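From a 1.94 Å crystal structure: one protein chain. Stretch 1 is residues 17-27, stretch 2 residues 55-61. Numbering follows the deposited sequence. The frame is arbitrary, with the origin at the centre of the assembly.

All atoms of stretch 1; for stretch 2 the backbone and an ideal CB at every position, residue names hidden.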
# COMPACT_ATOMS: atom_id res chain seq x y z
N LEU C 17 -14.24 17.20 -27.90
CA LEU C 17 -14.52 17.16 -29.33
C LEU C 17 -15.66 16.18 -29.65
O LEU C 17 -16.48 16.45 -30.53
CB LEU C 17 -13.26 16.73 -30.09
CG LEU C 17 -11.96 17.45 -29.72
CD1 LEU C 17 -10.78 16.78 -30.42
CD2 LEU C 17 -12.05 18.92 -30.11
N ASN C 18 -15.68 15.04 -28.96
CA ASN C 18 -16.72 14.04 -29.17
C ASN C 18 -17.41 13.73 -27.84
O ASN C 18 -16.85 13.05 -26.98
CB ASN C 18 -16.13 12.75 -29.74
CG ASN C 18 -17.20 11.76 -30.18
OD1 ASN C 18 -18.09 11.39 -29.41
ND2 ASN C 18 -17.12 11.32 -31.43
N LEU C 19 -18.62 14.24 -27.69
CA LEU C 19 -19.39 14.05 -26.47
C LEU C 19 -19.56 12.57 -26.12
O LEU C 19 -19.30 12.17 -24.99
CB LEU C 19 -20.76 14.70 -26.62
CG LEU C 19 -21.23 15.60 -25.48
CD1 LEU C 19 -22.62 16.13 -25.78
CD2 LEU C 19 -21.22 14.83 -24.18
N GLU C 20 -19.99 11.77 -27.09
CA GLU C 20 -20.20 10.35 -26.86
C GLU C 20 -19.00 9.64 -26.27
O GLU C 20 -19.13 8.93 -25.27
CB GLU C 20 -20.60 9.63 -28.15
CG GLU C 20 -22.09 9.59 -28.37
CD GLU C 20 -22.70 10.98 -28.44
OE1 GLU C 20 -23.85 11.14 -27.98
OE2 GLU C 20 -22.03 11.90 -28.96
N GLU C 21 -17.83 9.82 -26.86
CA GLU C 21 -16.70 9.13 -26.30
C GLU C 21 -16.22 9.81 -25.02
O GLU C 21 -15.52 9.20 -24.21
CB GLU C 21 -15.59 8.93 -27.36
CG GLU C 21 -14.87 10.14 -27.91
CD GLU C 21 -13.97 9.78 -29.10
OE1 GLU C 21 -13.28 8.74 -29.06
OE2 GLU C 21 -13.94 10.55 -30.09
N GLY C 22 -16.64 11.06 -24.81
CA GLY C 22 -16.29 11.76 -23.59
C GLY C 22 -17.15 11.19 -22.47
O GLY C 22 -16.69 11.03 -21.34
N ILE C 23 -18.40 10.87 -22.79
CA ILE C 23 -19.33 10.30 -21.81
C ILE C 23 -18.80 8.94 -21.35
O ILE C 23 -18.67 8.69 -20.15
CB ILE C 23 -20.75 10.10 -22.42
CG1 ILE C 23 -21.38 11.45 -22.73
CG2 ILE C 23 -21.64 9.31 -21.46
CD1 ILE C 23 -22.81 11.36 -23.28
N HIS C 24 -18.51 8.08 -22.31
CA HIS C 24 -17.98 6.74 -22.06
C HIS C 24 -16.70 6.80 -21.24
O HIS C 24 -16.55 6.09 -20.24
CB HIS C 24 -17.68 6.04 -23.38
CG HIS C 24 -16.87 4.79 -23.24
ND1 HIS C 24 -17.40 3.60 -22.80
CD2 HIS C 24 -15.54 4.57 -23.43
CE1 HIS C 24 -16.44 2.69 -22.73
NE2 HIS C 24 -15.30 3.25 -23.11
N PHE C 25 -15.77 7.64 -21.67
CA PHE C 25 -14.50 7.76 -20.98
C PHE C 25 -14.63 8.18 -19.51
O PHE C 25 -14.20 7.45 -18.62
CB PHE C 25 -13.57 8.73 -21.72
CG PHE C 25 -12.28 8.99 -21.00
CD1 PHE C 25 -12.15 10.07 -20.14
CD2 PHE C 25 -11.20 8.13 -21.16
CE1 PHE C 25 -10.97 10.30 -19.45
CE2 PHE C 25 -10.01 8.35 -20.47
CZ PHE C 25 -9.89 9.43 -19.61
N TYR C 26 -15.22 9.34 -19.27
CA TYR C 26 -15.37 9.83 -17.91
C TYR C 26 -16.28 9.00 -17.02
O TYR C 26 -16.23 9.12 -15.80
CB TYR C 26 -15.86 11.29 -17.93
CG TYR C 26 -14.77 12.28 -18.27
CD1 TYR C 26 -13.70 12.49 -17.39
CD2 TYR C 26 -14.78 12.97 -19.47
CE1 TYR C 26 -12.67 13.38 -17.70
CE2 TYR C 26 -13.75 13.87 -19.80
CZ TYR C 26 -12.70 14.06 -18.91
OH TYR C 26 -11.69 14.95 -19.20
N ARG C 27 -17.10 8.15 -17.61
CA ARG C 27 -17.99 7.35 -16.79
C ARG C 27 -17.50 5.92 -16.56
O ARG C 27 -17.55 5.41 -15.44
CB ARG C 27 -19.39 7.31 -17.41
CG ARG C 27 -20.48 7.24 -16.37
CD ARG C 27 -21.56 6.24 -16.72
NE ARG C 27 -22.32 6.62 -17.90
CZ ARG C 27 -23.44 6.02 -18.28
NH1 ARG C 27 -23.92 5.00 -17.57
NH2 ARG C 27 -24.08 6.43 -19.37
N UNK C 55 -19.46 17.95 -10.22
CA UNK C 55 -18.15 18.56 -10.02
C UNK C 55 -17.42 18.60 -11.38
O UNK C 55 -16.41 19.27 -11.55
CB UNK C 55 -17.34 17.79 -8.98
N UNK C 56 -17.96 17.87 -12.36
CA UNK C 56 -17.36 17.83 -13.69
C UNK C 56 -18.46 17.77 -14.75
O UNK C 56 -19.33 16.89 -14.70
CB UNK C 56 -16.42 16.63 -13.82
N UNK C 57 -18.41 18.69 -15.70
CA UNK C 57 -19.41 18.74 -16.76
C UNK C 57 -18.75 18.93 -18.12
O UNK C 57 -17.93 19.82 -18.31
CB UNK C 57 -20.41 19.87 -16.50
N UNK C 58 -19.12 18.08 -19.08
CA UNK C 58 -18.55 18.18 -20.41
C UNK C 58 -19.55 18.70 -21.42
O UNK C 58 -20.77 18.50 -21.29
CB UNK C 58 -18.02 16.82 -20.86
N UNK C 59 -19.02 19.37 -22.44
CA UNK C 59 -19.83 19.96 -23.50
C UNK C 59 -19.10 19.81 -24.84
O UNK C 59 -17.96 20.26 -24.99
CB UNK C 59 -20.13 21.43 -23.20
N UNK C 60 -19.77 19.20 -25.82
CA UNK C 60 -19.17 19.01 -27.14
C UNK C 60 -18.94 20.35 -27.81
O UNK C 60 -19.87 20.97 -28.31
CB UNK C 60 -20.06 18.12 -28.02
N UNK C 61 -17.69 20.81 -27.80
CA UNK C 61 -17.38 22.09 -28.41
C UNK C 61 -16.46 21.93 -29.61
O UNK C 61 -15.87 20.87 -29.83
CB UNK C 61 -16.74 23.02 -27.38

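Stretch 1 enters its helix at Leu19, and the strand 56-60 runs nearly antiparallel to that helix, at 159°. Positions 56, 58 and 60 point CA-to-CB toward the helix.

Position 55 lies before the strand. Nothing of stretch 1 comes within 5.5 Å of its ideal CB, so stretch 1 sets no preference. The residue is Cys55, which makes no contact here.

Position 56 points toward the helix but is far from it. The CA of 56 is 9.3 Å from Tyr26 CA, the nearest CA across the gap. A short side chain would leave space unfilled. The Tyr26 ring and its hydroxyl lie in that direction, so a long or aromatic side chain suits, and a polar end could use the hydroxyl. The residue is Tyr56. Its OH donates a hydrogen bond to Tyr26 OH at 2.7 Å. The two rings meet obliquely, with planes at 46° and centroids 4.7 Å apart. Tyr56 CE2 lies over one face of the Tyr26 ring, 3.4 Å from Tyr26 CZ.

Position 57 is out of reach of the helix, and its extended backbone angles favour no single residue. The residue is Ile57.

Position 58 faces Gly22, where the helix has no side chain. Its ideal CB is 5.0 Å from Leu19 CD2 and 5.2 Å from Tyr26 CD2. The surroundings are largely apolar, so Val, Leu, Ile or Met would be reasonable. The residue is Ile58. Its CD1 reaches Gly22 C at 3.7 Å and Leu19 CD2 at 3.9 Å. An ideal CB on Gly22 would be only 3.5 Å from Ile58 CD1, so the bare glycine gives this methyl room. Ile58 CG2 lies 4.0 Å from Tyr26 CE2.

Position 59 points away, and stretch 1 makes no demand on it. The residue is Arg59, whose side chain is hydrogen-bonded elsewhere in the structure.

Position 60 sits beside the start of the helix. Its ideal CB is 3.8 Å from Leu19 CB. Apolar carbon could pack there, while an acceptor could meet Leu19 N in the first turn. Gln, Glu or a medium apolar residue would suit, though Glu20 counts against another acid. The residue is Glu60. Its OE1 accepts a weak hydrogen bond from Leu19 N at 3.4 Å. The cost is a like charge: Glu20 OE2 is 4.2 Å from Glu60 OE1.

Position 61 points away, so stretch 1 does not limit its side chain; small or large would do. The residue is Ala61. Its backbone meets stretch 1, with Ala61 O 4.0 Å from Leu17 CA.

Stretch 2, residues 55-61: CYIIREA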
# COMPACT_ATOMS: atom_id res chain seq x y z
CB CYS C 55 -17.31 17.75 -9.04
SG CYS C 55 -16.61 16.23 -9.74
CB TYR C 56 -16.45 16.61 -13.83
CG TYR C 56 -15.37 16.77 -14.88
CD1 TYR C 56 -14.20 17.48 -14.60
CD2 TYR C 56 -15.51 16.20 -16.15
CE1 TYR C 56 -13.18 17.61 -15.55
CE2 TYR C 56 -14.50 16.33 -17.11
CZ TYR C 56 -13.34 17.02 -16.80
OH TYR C 56 -12.32 17.11 -17.72
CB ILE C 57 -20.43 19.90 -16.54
CG1 ILE C 57 -20.90 19.95 -15.08
CG2 ILE C 57 -21.65 19.67 -17.40
CD1 ILE C 57 -20.13 20.91 -14.21
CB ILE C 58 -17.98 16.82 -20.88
CG1 ILE C 58 -18.98 15.71 -20.59
CG2 ILE C 58 -16.66 16.55 -20.19
CD1 ILE C 58 -18.66 14.40 -21.26
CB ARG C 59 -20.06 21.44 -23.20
CG ARG C 59 -20.77 22.21 -24.29
CD ARG C 59 -21.01 23.66 -23.86
NE ARG C 59 -19.78 24.44 -23.73
CZ ARG C 59 -19.19 25.08 -24.73
NH1 ARG C 59 -19.71 25.03 -25.95
NH2 ARG C 59 -18.08 25.77 -24.52
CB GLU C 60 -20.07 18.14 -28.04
CG GLU C 60 -19.43 17.81 -29.39
CD GLU C 60 -20.31 16.94 -30.27
OE1 GLU C 60 -20.64 15.81 -29.86
OE2 GLU C 60 -20.66 17.39 -31.38
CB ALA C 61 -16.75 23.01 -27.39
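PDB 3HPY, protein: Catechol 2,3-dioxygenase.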